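Long-range contacts in Oxidored_FMN domain-containing protein ([Pseudomonas] geniculata N1, PDB 6L6J), which acts as a 6-hydroxypseudooxynicotine (6-HPON) amine oxidase and carries bound FMN, a [4Fe-4S] cluster and ADP: residues A[33-38]-A[74-79]; A[59-64]-A[102-107]; A[67-72]-A[108-113]; A[128-133]-A[172-177]. All blocks are in the same frame, centred on the assembly; numbering follows the deposited sequence.

All four contacts lie in the FMN-binding TIM barrel, contact 2 mainly on its strands and the others in loops. Contact 2 joins strands 55-62 and 99-105, neighbours in the barrel. Contacts 1 and 3 use the long connection between strand 55-62 and helix 83-94, pairing it with the loop after strand 24-26 and the loop after strand 99-105. Along the chain contacts 1 to 3 interleave, while contact 4 opens after they have closed. The centres of contacts 1 and 2 are about 10 Å apart, those of contacts 3 and 4 about 7 Å, and those of contacts 1 and 4 about 20 Å. Contacts 2 and 4 both touch FMN, the first from strand residues and the second through H173.

Contact 1: A[33-38]-A[74-79]. With SO4 (sulfate ion), chain G.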
# COMPACT_ATOMS: atom_id res chain seq x y z
N MET A 33 -2.47 10.18 -9.27
CA MET A 33 -2.74 11.56 -9.72
C MET A 33 -1.80 11.78 -10.90
O MET A 33 -0.56 11.51 -10.72
CB MET A 33 -2.39 12.60 -8.65
CG MET A 33 -2.70 12.19 -7.24
SD MET A 33 -1.43 12.73 -6.09
CE MET A 33 -2.20 12.21 -4.55
N GLY A 34 -2.30 12.22 -12.04
CA GLY A 34 -1.42 12.35 -13.22
C GLY A 34 -1.13 13.81 -13.50
O GLY A 34 -1.06 14.60 -12.53
N MET A 35 -1.06 14.16 -14.79
CA MET A 35 -1.04 15.56 -15.28
C MET A 35 -2.43 16.15 -15.09
O MET A 35 -2.57 17.39 -15.02
CB MET A 35 -0.65 15.62 -16.76
CG MET A 35 0.60 14.81 -17.05
SD MET A 35 1.89 15.06 -15.78
CE MET A 35 2.79 16.42 -16.54
N THR A 36 -3.41 15.27 -14.96
CA THR A 36 -4.84 15.61 -14.82
C THR A 36 -5.08 16.15 -13.40
O THR A 36 -6.06 16.88 -13.22
CB THR A 36 -5.66 14.39 -15.30
OG1 THR A 36 -4.85 13.22 -15.18
CG2 THR A 36 -6.05 14.49 -16.75
N ALA A 37 -4.19 15.87 -12.45
CA ALA A 37 -4.31 16.29 -11.03
C ALA A 37 -2.92 16.72 -10.52
O ALA A 37 -2.40 16.13 -9.54
CB ALA A 37 -4.91 15.19 -10.20
N LEU A 38 -2.37 17.75 -11.16
CA LEU A 38 -1.01 18.30 -10.90
C LEU A 38 -0.89 18.73 -9.43
O LEU A 38 0.15 18.48 -8.81
CB LEU A 38 -0.79 19.47 -11.87
CG LEU A 38 0.64 19.98 -12.03
CD1 LEU A 38 1.56 18.88 -12.53
CD2 LEU A 38 0.67 21.18 -12.97
N ASP A 74 -0.78 8.72 -14.83
CA ASP A 74 0.68 8.78 -14.60
C ASP A 74 1.24 10.11 -15.09
O ASP A 74 0.64 10.76 -15.94
CB ASP A 74 1.41 7.68 -15.37
CG ASP A 74 1.36 6.34 -14.68
OD1 ASP A 74 0.98 6.35 -13.47
OD2 ASP A 74 1.69 5.31 -15.35
N PRO A 75 2.43 10.53 -14.61
CA PRO A 75 3.19 11.60 -15.26
C PRO A 75 3.56 11.18 -16.68
O PRO A 75 3.63 10.00 -16.93
CB PRO A 75 4.47 11.75 -14.43
CG PRO A 75 4.10 11.17 -13.10
CD PRO A 75 3.09 10.06 -13.39
N ARG A 76 3.78 12.17 -17.55
CA ARG A 76 4.19 11.94 -18.97
C ARG A 76 5.35 12.89 -19.32
O ARG A 76 5.35 14.05 -18.87
CB ARG A 76 3.00 12.19 -19.90
CG ARG A 76 1.79 11.30 -19.63
CD ARG A 76 0.48 12.03 -19.91
NE ARG A 76 -0.56 11.09 -20.28
CZ ARG A 76 -1.55 11.33 -21.13
NH1 ARG A 76 -1.65 12.51 -21.73
NH2 ARG A 76 -2.40 10.37 -21.41
N MET A 77 6.29 12.40 -20.11
CA MET A 77 7.45 13.19 -20.58
C MET A 77 7.70 12.87 -22.05
O MET A 77 8.86 12.85 -22.46
CB MET A 77 8.68 12.88 -19.70
CG MET A 77 9.73 13.97 -19.66
SD MET A 77 9.16 15.45 -18.84
CE MET A 77 10.07 15.29 -17.31
N TYR A 78 6.63 12.65 -22.83
CA TYR A 78 6.72 12.29 -24.28
C TYR A 78 6.40 13.50 -25.15
O TYR A 78 6.42 13.35 -26.37
CB TYR A 78 5.82 11.11 -24.68
CG TYR A 78 4.35 11.23 -24.37
CD1 TYR A 78 3.53 12.11 -25.06
CD2 TYR A 78 3.76 10.40 -23.41
CE1 TYR A 78 2.17 12.17 -24.79
CE2 TYR A 78 2.41 10.46 -23.12
CZ TYR A 78 1.61 11.34 -23.82
OH TYR A 78 0.28 11.40 -23.50
N SER A 79 6.15 14.65 -24.53
CA SER A 79 5.83 15.91 -25.22
C SER A 79 6.25 17.13 -24.39
O SER A 79 6.05 17.12 -23.16
CB SER A 79 4.36 15.97 -25.59
OG SER A 79 3.92 17.32 -25.71
S SO4 G . -4.10 14.50 -24.10
O1 SO4 G . -3.18 15.57 -23.75
O2 SO4 G . -4.87 14.88 -25.26
O3 SO4 G . -3.38 13.29 -24.39
O4 SO4 G . -5.00 14.26 -23.01
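The thioether of M35 carries this contact. Its SD rests 3.7 Å from P75 CA, and its CG lies 4.0 Å from R76 CD, where the two side chains cross obliquely. With CG anti to the carbonyl carbon (chi1 -49°) and further bends about chi2 and chi3, the methionine folds back along 75-76 instead of reaching straight out. Beside it the backbones approach, G34 CA standing 3.8 Å from D74 O, and no hydrogen bond links the two segments. These are the loops after strands 24-26 and 55-62 of the TIM barrel, and A37 is the N-cap of the helix that follows the first. The second is fixed to the barrel by two backbone hydrogen bonds, M62 N to P75 O and M77 N to M62 O. Farther out, the R76 guanidinium has Y78 CZ over one face, 3.8 Å above its plane and offset toward the rim. R76 NH1 is hydrogen-bonded to Y82 OH and also reaches O3 of a sulfate at 3.3 Å (N-H...O 156°), an ion probably from the crystallisation liquor that K81 binds too. P85 and L86 of helix 83-94 pack against M35.

Contact 2: A[59-64]-A[102-107]; sequences EETMIH and VELAHA. With FMN (flavin mononucleotide), chain B; SO4 (sulfate ion), chain F.
E103 O is gripped twice from strand 59-62: T61 N donates a hydrogen bond of 2.7 Å to it at 166°, from above the carbonyl plane, and E60 CA adds a CA-H...O contact. The parallel pairing continues with A105 N to T61 O at 2.9 Å and I63 N to A105 O at 3.1 Å, T61 lying opposite L104 and M62 opposite A105. The short strand axes come within 4.3 Å at a crossing of -48°, the close of a beta-alpha-beta unit in the TIM barrel whose connecting helix is 83-94. T61 turns OG1 back along its own strand to donate to E59 O at 2.8 Å, in the carbonyl plane. Its CG2, anti to the backbone N, faces L104 CD2, while V102 crosses the threonine at about a right angle. An alanine here would lose both the hydroxyl donor to E59 O and the methyl against L104, which would probably loosen the strand just beyond the flavin. Across the other face M62 curls so that CE meets A105 CB at 3.6 Å. Past the strands, I63 CG1 and CD1 lie against H106 CB, with CG1 at the edge of the imidazole. At the flavin end E103 runs out extended, anti to its backbone N, and OE2 accepts from FMN N3 at 2.8 Å (145°). OE1 stands 2.6 Å from FMN O2 and makes a long, weak ion pair with R224, whose charge may affect the ionisation of E103.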
# COMPACT_ATOMS: atom_id res chain seq x y z
N GLU A 59 6.93 8.71 -10.06
CA GLU A 59 6.56 7.32 -10.43
C GLU A 59 6.80 7.12 -11.94
O GLU A 59 7.37 8.04 -12.59
CB GLU A 59 5.10 7.06 -10.07
CG GLU A 59 4.09 7.90 -10.85
CD GLU A 59 3.43 9.05 -10.09
OE1 GLU A 59 4.18 9.81 -9.42
OE2 GLU A 59 2.17 9.22 -10.17
N GLU A 60 6.38 5.97 -12.47
CA GLU A 60 6.56 5.60 -13.90
C GLU A 60 6.11 6.77 -14.77
O GLU A 60 4.95 7.11 -14.74
CB GLU A 60 5.87 4.28 -14.25
CG GLU A 60 4.40 4.19 -13.86
CD GLU A 60 3.74 2.93 -14.41
OE1 GLU A 60 4.48 1.94 -14.73
OE2 GLU A 60 2.49 2.94 -14.53
N THR A 61 7.05 7.43 -15.45
CA THR A 61 6.80 8.64 -16.26
C THR A 61 6.89 8.27 -17.74
O THR A 61 8.01 8.00 -18.22
CB THR A 61 7.77 9.75 -15.85
OG1 THR A 61 7.42 10.03 -14.50
CG2 THR A 61 7.68 10.98 -16.73
N MET A 62 5.76 8.22 -18.43
CA MET A 62 5.65 7.54 -19.74
C MET A 62 6.47 8.31 -20.78
O MET A 62 6.25 9.53 -20.93
CB MET A 62 4.19 7.47 -20.18
CG MET A 62 3.35 6.66 -19.20
SD MET A 62 3.93 4.95 -19.09
CE MET A 62 4.81 4.92 -17.55
N ILE A 63 7.34 7.61 -21.52
CA ILE A 63 8.26 8.24 -22.52
C ILE A 63 7.64 8.34 -23.92
O ILE A 63 8.31 8.89 -24.80
CB ILE A 63 9.59 7.49 -22.56
CG1 ILE A 63 9.45 6.08 -23.15
CG2 ILE A 63 10.20 7.46 -21.17
CD1 ILE A 63 10.75 5.50 -23.64
N HIS A 64 6.43 7.81 -24.14
CA HIS A 64 5.77 7.73 -25.47
C HIS A 64 4.33 7.23 -25.33
O HIS A 64 4.06 6.45 -24.38
CB HIS A 64 6.57 6.82 -26.41
CG HIS A 64 6.22 6.96 -27.85
ND1 HIS A 64 5.44 6.05 -28.51
CD2 HIS A 64 6.53 7.92 -28.75
CE1 HIS A 64 5.29 6.44 -29.76
NE2 HIS A 64 5.94 7.60 -29.93
N VAL A 102 13.06 11.10 -11.51
CA VAL A 102 11.87 10.75 -12.32
C VAL A 102 12.10 9.37 -12.94
O VAL A 102 13.17 9.16 -13.56
CB VAL A 102 11.57 11.82 -13.38
CG1 VAL A 102 12.73 12.02 -14.35
CG2 VAL A 102 10.30 11.51 -14.15
N GLU A 103 11.14 8.47 -12.76
CA GLU A 103 11.24 7.11 -13.32
C GLU A 103 10.71 7.13 -14.76
O GLU A 103 9.59 6.71 -14.99
CB GLU A 103 10.52 6.13 -12.40
CG GLU A 103 10.96 4.69 -12.60
CD GLU A 103 10.09 3.69 -11.87
OE1 GLU A 103 10.67 2.79 -11.26
OE2 GLU A 103 8.82 3.82 -11.92
N LEU A 104 11.51 7.64 -15.70
CA LEU A 104 11.22 7.53 -17.15
C LEU A 104 11.01 6.05 -17.46
O LEU A 104 11.89 5.25 -17.14
CB LEU A 104 12.39 8.11 -17.94
CG LEU A 104 12.49 9.64 -17.90
CD1 LEU A 104 13.54 10.14 -18.89
CD2 LEU A 104 11.13 10.29 -18.19
N ALA A 105 9.86 5.73 -18.05
CA ALA A 105 9.32 4.35 -18.16
C ALA A 105 8.74 4.11 -19.55
O ALA A 105 8.05 5.00 -20.06
CB ALA A 105 8.26 4.15 -17.11
N HIS A 106 8.98 2.93 -20.12
CA HIS A 106 8.22 2.41 -21.29
C HIS A 106 7.73 1.01 -20.94
O HIS A 106 8.59 0.15 -20.65
CB HIS A 106 9.02 2.44 -22.60
CG HIS A 106 8.14 2.23 -23.78
ND1 HIS A 106 7.46 1.03 -23.99
CD2 HIS A 106 7.75 3.05 -24.78
CE1 HIS A 106 6.73 1.12 -25.07
NE2 HIS A 106 6.86 2.36 -25.57
N ALA A 107 6.41 0.80 -20.98
CA ALA A 107 5.70 -0.31 -20.32
C ALA A 107 5.80 -1.59 -21.16
O ALA A 107 5.40 -2.65 -20.68
CB ALA A 107 4.27 0.09 -20.04
N1 FMN B . 7.70 1.05 -8.14
C2 FMN B . 8.02 1.55 -9.38
O2 FMN B . 9.12 1.23 -9.85
N3 FMN B . 7.25 2.37 -10.10
C4 FMN B . 6.06 2.78 -9.64
O4 FMN B . 5.35 3.53 -10.31
C4A FMN B . 5.60 2.28 -8.32
N5 FMN B . 4.40 2.64 -7.79
C5A FMN B . 4.07 2.22 -6.55
C6 FMN B . 2.87 2.65 -5.98
C7 FMN B . 2.55 2.23 -4.71
C7M FMN B . 1.25 2.65 -4.14
C8 FMN B . 3.45 1.37 -3.94
C8M FMN B . 3.10 0.87 -2.57
C9 FMN B . 4.63 0.93 -4.49
C9A FMN B . 4.99 1.33 -5.77
N10 FMN B . 6.22 0.93 -6.32
C10 FMN B . 6.53 1.39 -7.58
C1' FMN B . 7.19 0.05 -5.60
C2' FMN B . 8.01 0.86 -4.61
O2' FMN B . 8.83 1.73 -5.38
C3' FMN B . 8.89 0.01 -3.75
O3' FMN B . 9.86 -0.63 -4.57
C4' FMN B . 8.14 -1.04 -2.93
O4' FMN B . 6.94 -0.46 -2.36
C5' FMN B . 9.03 -1.65 -1.86
O5' FMN B . 9.42 -0.62 -0.97
P FMN B . 8.60 -0.35 0.39
O1P FMN B . 8.75 -1.60 1.22
O2P FMN B . 9.30 0.85 0.95
O3P FMN B . 7.17 -0.07 -0.05
S SO4 F . 7.22 9.50 -32.93
O1 SO4 F . 8.07 10.37 -32.16
O2 SO4 F . 6.81 10.18 -34.15
O3 SO4 F . 7.95 8.29 -33.25
O4 SO4 F . 6.05 9.18 -32.16

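Contact 3: A[67-72]-A[108-113]; sequences SDHAPL and GASGPA
Among the hydrogen bonds, one crosses directly between side chains: H69 NE2 donates to S110 OG at 2.6 Å with an angle of 147°, the hydroxyl lying near the imidazole plane. The histidine CG is anti to the carbonyl carbon, and the serine OG sits between the backbone N and the carbonyl carbon, so the two ends meet tip to tip. The D68 carboxylate works mainly on backbone. D68 OD1 accepts from A70 N at 3.1 Å (155°), closing an Asx turn, with the donor above the carboxylate plane. The same oxygen also takes I114 N, and OD2 takes Y115 N, which ties the aspartate to the chain just beyond 108-113. A water accepts from D68 N and makes a weak bond to G111 O. A second kind of contact is CA-H...O: G111 CA points at D68 O across 3.2 Å. A CB on G111 would run into that carbonyl, consistent with a glycine here. The P112 ring lies beside two backbone carbonyls, CD 3.5 Å from D68 O and CG 4.0 Å from A70 O. These two loops follow the neighbouring barrel strands 55-62 and 99-105, and the H69 side chain lies about 7 Å from FMN. H69 ND1 is hydrogen-bonded to E60 OE2, and S110 OG to A107 O. Imidazole, hydroxyl and carboxylate thus form a buried polar chain from the FMN-binding E60, and with both nitrogens engaged H69 may carry a positive charge that the glutamate would stabilise.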
# COMPACT_ATOMS: atom_id res chain seq x y z
N SER A 67 3.10 3.71 -24.49
CA SER A 67 3.32 3.23 -23.10
C SER A 67 2.32 3.86 -22.13
O SER A 67 2.55 5.00 -21.72
CB SER A 67 4.73 3.49 -22.66
OG SER A 67 4.86 3.19 -21.28
N ASP A 68 1.28 3.12 -21.72
CA ASP A 68 0.48 3.48 -20.52
C ASP A 68 -0.11 2.25 -19.84
O ASP A 68 -0.11 1.14 -20.41
CB ASP A 68 -0.61 4.49 -20.84
CG ASP A 68 -1.67 4.03 -21.82
OD1 ASP A 68 -2.27 2.95 -21.58
OD2 ASP A 68 -1.88 4.77 -22.81
N HIS A 69 -0.54 2.45 -18.59
CA HIS A 69 -1.33 1.50 -17.78
C HIS A 69 -2.74 2.10 -17.60
O HIS A 69 -3.33 1.95 -16.49
CB HIS A 69 -0.60 1.23 -16.46
CG HIS A 69 0.66 0.45 -16.64
ND1 HIS A 69 1.90 1.00 -16.45
CD2 HIS A 69 0.88 -0.81 -17.06
CE1 HIS A 69 2.83 0.11 -16.73
NE2 HIS A 69 2.23 -1.00 -17.10
N ALA A 70 -3.25 2.79 -18.63
CA ALA A 70 -4.61 3.37 -18.64
C ALA A 70 -5.58 2.32 -18.12
O ALA A 70 -5.52 1.16 -18.51
CB ALA A 70 -5.01 3.83 -20.02
N PRO A 71 -6.55 2.70 -17.26
CA PRO A 71 -6.84 4.11 -16.98
C PRO A 71 -6.14 4.73 -15.75
O PRO A 71 -6.58 5.77 -15.32
CB PRO A 71 -8.35 4.02 -16.77
CG PRO A 71 -8.56 2.67 -16.07
CD PRO A 71 -7.42 1.77 -16.52
N LEU A 72 -5.06 4.12 -15.25
CA LEU A 72 -4.21 4.73 -14.18
C LEU A 72 -3.57 6.03 -14.69
O LEU A 72 -2.86 6.04 -15.70
CB LEU A 72 -3.14 3.71 -13.74
CG LEU A 72 -2.03 4.23 -12.82
CD1 LEU A 72 -2.60 4.75 -11.49
CD2 LEU A 72 -0.97 3.18 -12.58
N GLY A 108 6.31 -1.50 -22.39
CA GLY A 108 6.31 -2.63 -23.34
C GLY A 108 4.99 -3.40 -23.29
O GLY A 108 3.94 -2.80 -23.60
N ALA A 109 5.03 -4.67 -22.90
CA ALA A 109 3.91 -5.63 -22.97
C ALA A 109 3.26 -5.78 -21.59
O ALA A 109 2.92 -6.92 -21.22
CB ALA A 109 4.43 -6.94 -23.50
N SER A 110 3.12 -4.68 -20.86
CA SER A 110 2.56 -4.60 -19.49
C SER A 110 1.33 -3.68 -19.44
O SER A 110 0.69 -3.63 -18.37
CB SER A 110 3.60 -4.11 -18.54
OG SER A 110 3.66 -2.68 -18.56
N GLY A 111 1.04 -2.95 -20.52
CA GLY A 111 -0.10 -2.02 -20.61
C GLY A 111 -0.73 -2.01 -22.00
O GLY A 111 -0.07 -2.38 -22.98
N PRO A 112 -2.01 -1.56 -22.12
CA PRO A 112 -2.74 -1.62 -23.39
C PRO A 112 -2.62 -0.37 -24.28
O PRO A 112 -3.13 -0.42 -25.37
CB PRO A 112 -4.16 -1.77 -22.84
CG PRO A 112 -4.20 -0.82 -21.67
CD PRO A 112 -2.83 -0.96 -21.05
N ALA A 113 -1.95 0.69 -23.81
CA ALA A 113 -1.64 1.90 -24.60
C ALA A 113 -2.95 2.56 -25.05
O ALA A 113 -3.03 2.99 -26.24
CB ALA A 113 -0.80 1.50 -25.80
O HOH W 1 1.83 0.34 -23.30

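Contact 4: A[128-133]-A[172-177]. With FMN (flavin mononucleotide), chain B.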
# COMPACT_ATOMS: atom_id res chain seq x y z
N PRO A 128 -0.92 -8.12 -23.46
CA PRO A 128 -0.29 -7.55 -22.26
C PRO A 128 -0.33 -8.44 -21.01
O PRO A 128 -1.28 -9.12 -20.78
CB PRO A 128 -1.15 -6.30 -22.02
CG PRO A 128 -1.68 -5.93 -23.38
CD PRO A 128 -1.89 -7.23 -24.09
N HIS A 129 0.70 -8.37 -20.16
CA HIS A 129 0.84 -9.24 -18.97
C HIS A 129 -0.37 -9.06 -18.04
O HIS A 129 -0.95 -10.09 -17.62
CB HIS A 129 2.16 -9.02 -18.23
CG HIS A 129 3.37 -8.83 -19.10
ND1 HIS A 129 3.66 -9.65 -20.20
CD2 HIS A 129 4.40 -7.94 -19.01
CE1 HIS A 129 4.80 -9.25 -20.75
NE2 HIS A 129 5.27 -8.19 -20.04
N TYR A 130 -0.78 -7.83 -17.71
CA TYR A 130 -1.77 -7.60 -16.61
C TYR A 130 -3.12 -7.05 -17.13
O TYR A 130 -3.87 -6.45 -16.33
CB TYR A 130 -1.17 -6.67 -15.55
CG TYR A 130 0.18 -7.12 -15.07
CD1 TYR A 130 0.32 -8.18 -14.18
CD2 TYR A 130 1.33 -6.53 -15.57
CE1 TYR A 130 1.57 -8.62 -13.76
CE2 TYR A 130 2.59 -6.96 -15.17
CZ TYR A 130 2.70 -8.01 -14.26
OH TYR A 130 3.93 -8.43 -13.86
N PHE A 131 -3.45 -7.27 -18.40
CA PHE A 131 -4.63 -6.66 -19.07
C PHE A 131 -5.33 -7.70 -19.95
O PHE A 131 -4.65 -8.42 -20.67
CB PHE A 131 -4.21 -5.41 -19.84
CG PHE A 131 -3.92 -4.21 -18.97
CD1 PHE A 131 -2.66 -3.99 -18.44
CD2 PHE A 131 -4.91 -3.28 -18.68
CE1 PHE A 131 -2.39 -2.89 -17.64
CE2 PHE A 131 -4.65 -2.18 -17.88
CZ PHE A 131 -3.39 -1.99 -17.37
N ILE A 132 -6.66 -7.71 -19.92
CA ILE A 132 -7.54 -8.57 -20.78
C ILE A 132 -7.99 -7.79 -22.01
O ILE A 132 -8.61 -8.40 -22.87
CB ILE A 132 -8.73 -9.15 -19.98
CG1 ILE A 132 -9.65 -8.04 -19.48
CG2 ILE A 132 -8.19 -10.01 -18.82
CD1 ILE A 132 -10.89 -8.56 -18.72
N ASN A 133 -7.66 -6.50 -22.10
CA ASN A 133 -8.05 -5.64 -23.25
C ASN A 133 -7.71 -6.36 -24.55
O ASN A 133 -6.65 -6.98 -24.65
CB ASN A 133 -7.36 -4.27 -23.24
CG ASN A 133 -7.70 -3.45 -22.01
OD1 ASN A 133 -7.44 -3.88 -20.89
ND2 ASN A 133 -8.33 -2.30 -22.22
N ALA A 172 12.27 -3.15 -14.46
CA ALA A 172 11.78 -3.76 -13.20
C ALA A 172 10.28 -4.06 -13.28
O ALA A 172 9.70 -3.81 -14.33
CB ALA A 172 12.09 -2.84 -12.04
N HIS A 173 9.73 -4.65 -12.21
CA HIS A 173 8.29 -4.95 -11.95
C HIS A 173 7.61 -5.79 -13.06
O HIS A 173 6.36 -5.94 -12.97
CB HIS A 173 7.55 -3.63 -11.73
CG HIS A 173 7.96 -2.97 -10.46
ND1 HIS A 173 8.79 -1.88 -10.44
CD2 HIS A 173 7.68 -3.29 -9.18
CE1 HIS A 173 8.99 -1.54 -9.18
NE2 HIS A 173 8.32 -2.39 -8.38
N ASN A 174 8.34 -6.29 -14.06
CA ASN A 174 7.73 -6.77 -15.33
C ASN A 174 6.80 -5.68 -15.92
O ASN A 174 5.80 -6.04 -16.58
CB ASN A 174 6.98 -8.07 -15.09
CG ASN A 174 6.57 -8.73 -16.39
OD1 ASN A 174 7.23 -8.51 -17.41
ND2 ASN A 174 5.48 -9.49 -16.36
N LEU A 175 7.13 -4.39 -15.71
CA LEU A 175 6.42 -3.23 -16.32
C LEU A 175 7.37 -2.44 -17.23
O LEU A 175 7.23 -1.22 -17.29
CB LEU A 175 5.86 -2.34 -15.21
CG LEU A 175 4.98 -3.04 -14.17
CD1 LEU A 175 4.60 -2.07 -13.06
CD2 LEU A 175 3.73 -3.64 -14.81
N SER A 176 8.28 -3.12 -17.94
CA SER A 176 9.31 -2.46 -18.80
C SER A 176 9.57 -3.29 -20.06
O SER A 176 9.80 -4.51 -19.94
CB SER A 176 10.59 -2.24 -18.04
OG SER A 176 11.67 -2.04 -18.95
N LEU A 177 9.61 -2.62 -21.20
CA LEU A 177 10.04 -3.19 -22.51
C LEU A 177 11.46 -3.76 -22.39
O LEU A 177 11.77 -4.73 -23.09
CB LEU A 177 9.98 -2.10 -23.58
CG LEU A 177 10.22 -2.57 -25.02
CD1 LEU A 177 9.01 -3.33 -25.52
CD2 LEU A 177 10.53 -1.40 -25.95
N1 FMN B . 7.70 1.05 -8.14
C2 FMN B . 8.02 1.55 -9.38
O2 FMN B . 9.12 1.23 -9.85
N3 FMN B . 7.25 2.37 -10.10
C4 FMN B . 6.06 2.78 -9.64
O4 FMN B . 5.35 3.53 -10.31
C4A FMN B . 5.60 2.28 -8.32
N5 FMN B . 4.40 2.64 -7.79
C5A FMN B . 4.07 2.22 -6.55
C6 FMN B . 2.87 2.65 -5.98
C7 FMN B . 2.55 2.23 -4.71
C7M FMN B . 1.25 2.65 -4.14
C8 FMN B . 3.45 1.37 -3.94
C8M FMN B . 3.10 0.87 -2.57
C9 FMN B . 4.63 0.93 -4.49
C9A FMN B . 4.99 1.33 -5.77
N10 FMN B . 6.22 0.93 -6.32
C10 FMN B . 6.53 1.39 -7.58
C1' FMN B . 7.19 0.05 -5.60
C2' FMN B . 8.01 0.86 -4.61
O2' FMN B . 8.83 1.73 -5.38
C3' FMN B . 8.89 0.01 -3.75
O3' FMN B . 9.86 -0.63 -4.57
C4' FMN B . 8.14 -1.04 -2.93
O4' FMN B . 6.94 -0.46 -2.36
C5' FMN B . 9.03 -1.65 -1.86
O5' FMN B . 9.42 -0.62 -0.97
P FMN B . 8.60 -0.35 0.39
O1P FMN B . 8.75 -1.60 1.22
O2P FMN B . 9.30 0.85 0.95
O3P FMN B . 7.17 -0.07 -0.05
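The N174 side chain, with CG anti to its backbone N (chi1 -169°), extends between two aromatic residues and meets each differently. The H129 ring and the N174 amide have planes 24° apart where the side chains cross obliquely, with N174 CG 3.5 Å from H129 CD2. The Y130 ring is turned steeply to the same amide, 69° between planes, and its hydroxyl comes to the root of the side chain, Y130 OH to N174 CB 3.3 Å. The backbone N174 O meets the tyrosine at its edge, 3.6 Å from Y130 CE2. L175 crosses Y130 at about a right angle, placing L175 CD2 3.5 Å from Y130 CE2. H129 CB lies over one face of Y130, 3.7 Å above its plane and offset toward the rim. The aromatic pair occupies a type I turn, P128 to F131, laid against the loop that leaves barrel strand 166-171 and enters helix 177-182, where S176 is the N-cap. Outside the contact, H129 NE2 is hydrogen-bonded to D180 OD1 and Y130 OH to D262 OD1. An alanine here in place of H129 would lose the ring beside N174 and the link to D180, and would probably let the turn shift from the loop. H173 turns its side chain the other way, to the FMN pocket, where NE2 is hydrogen-bonded to D266 and ND1 to Y170 OH.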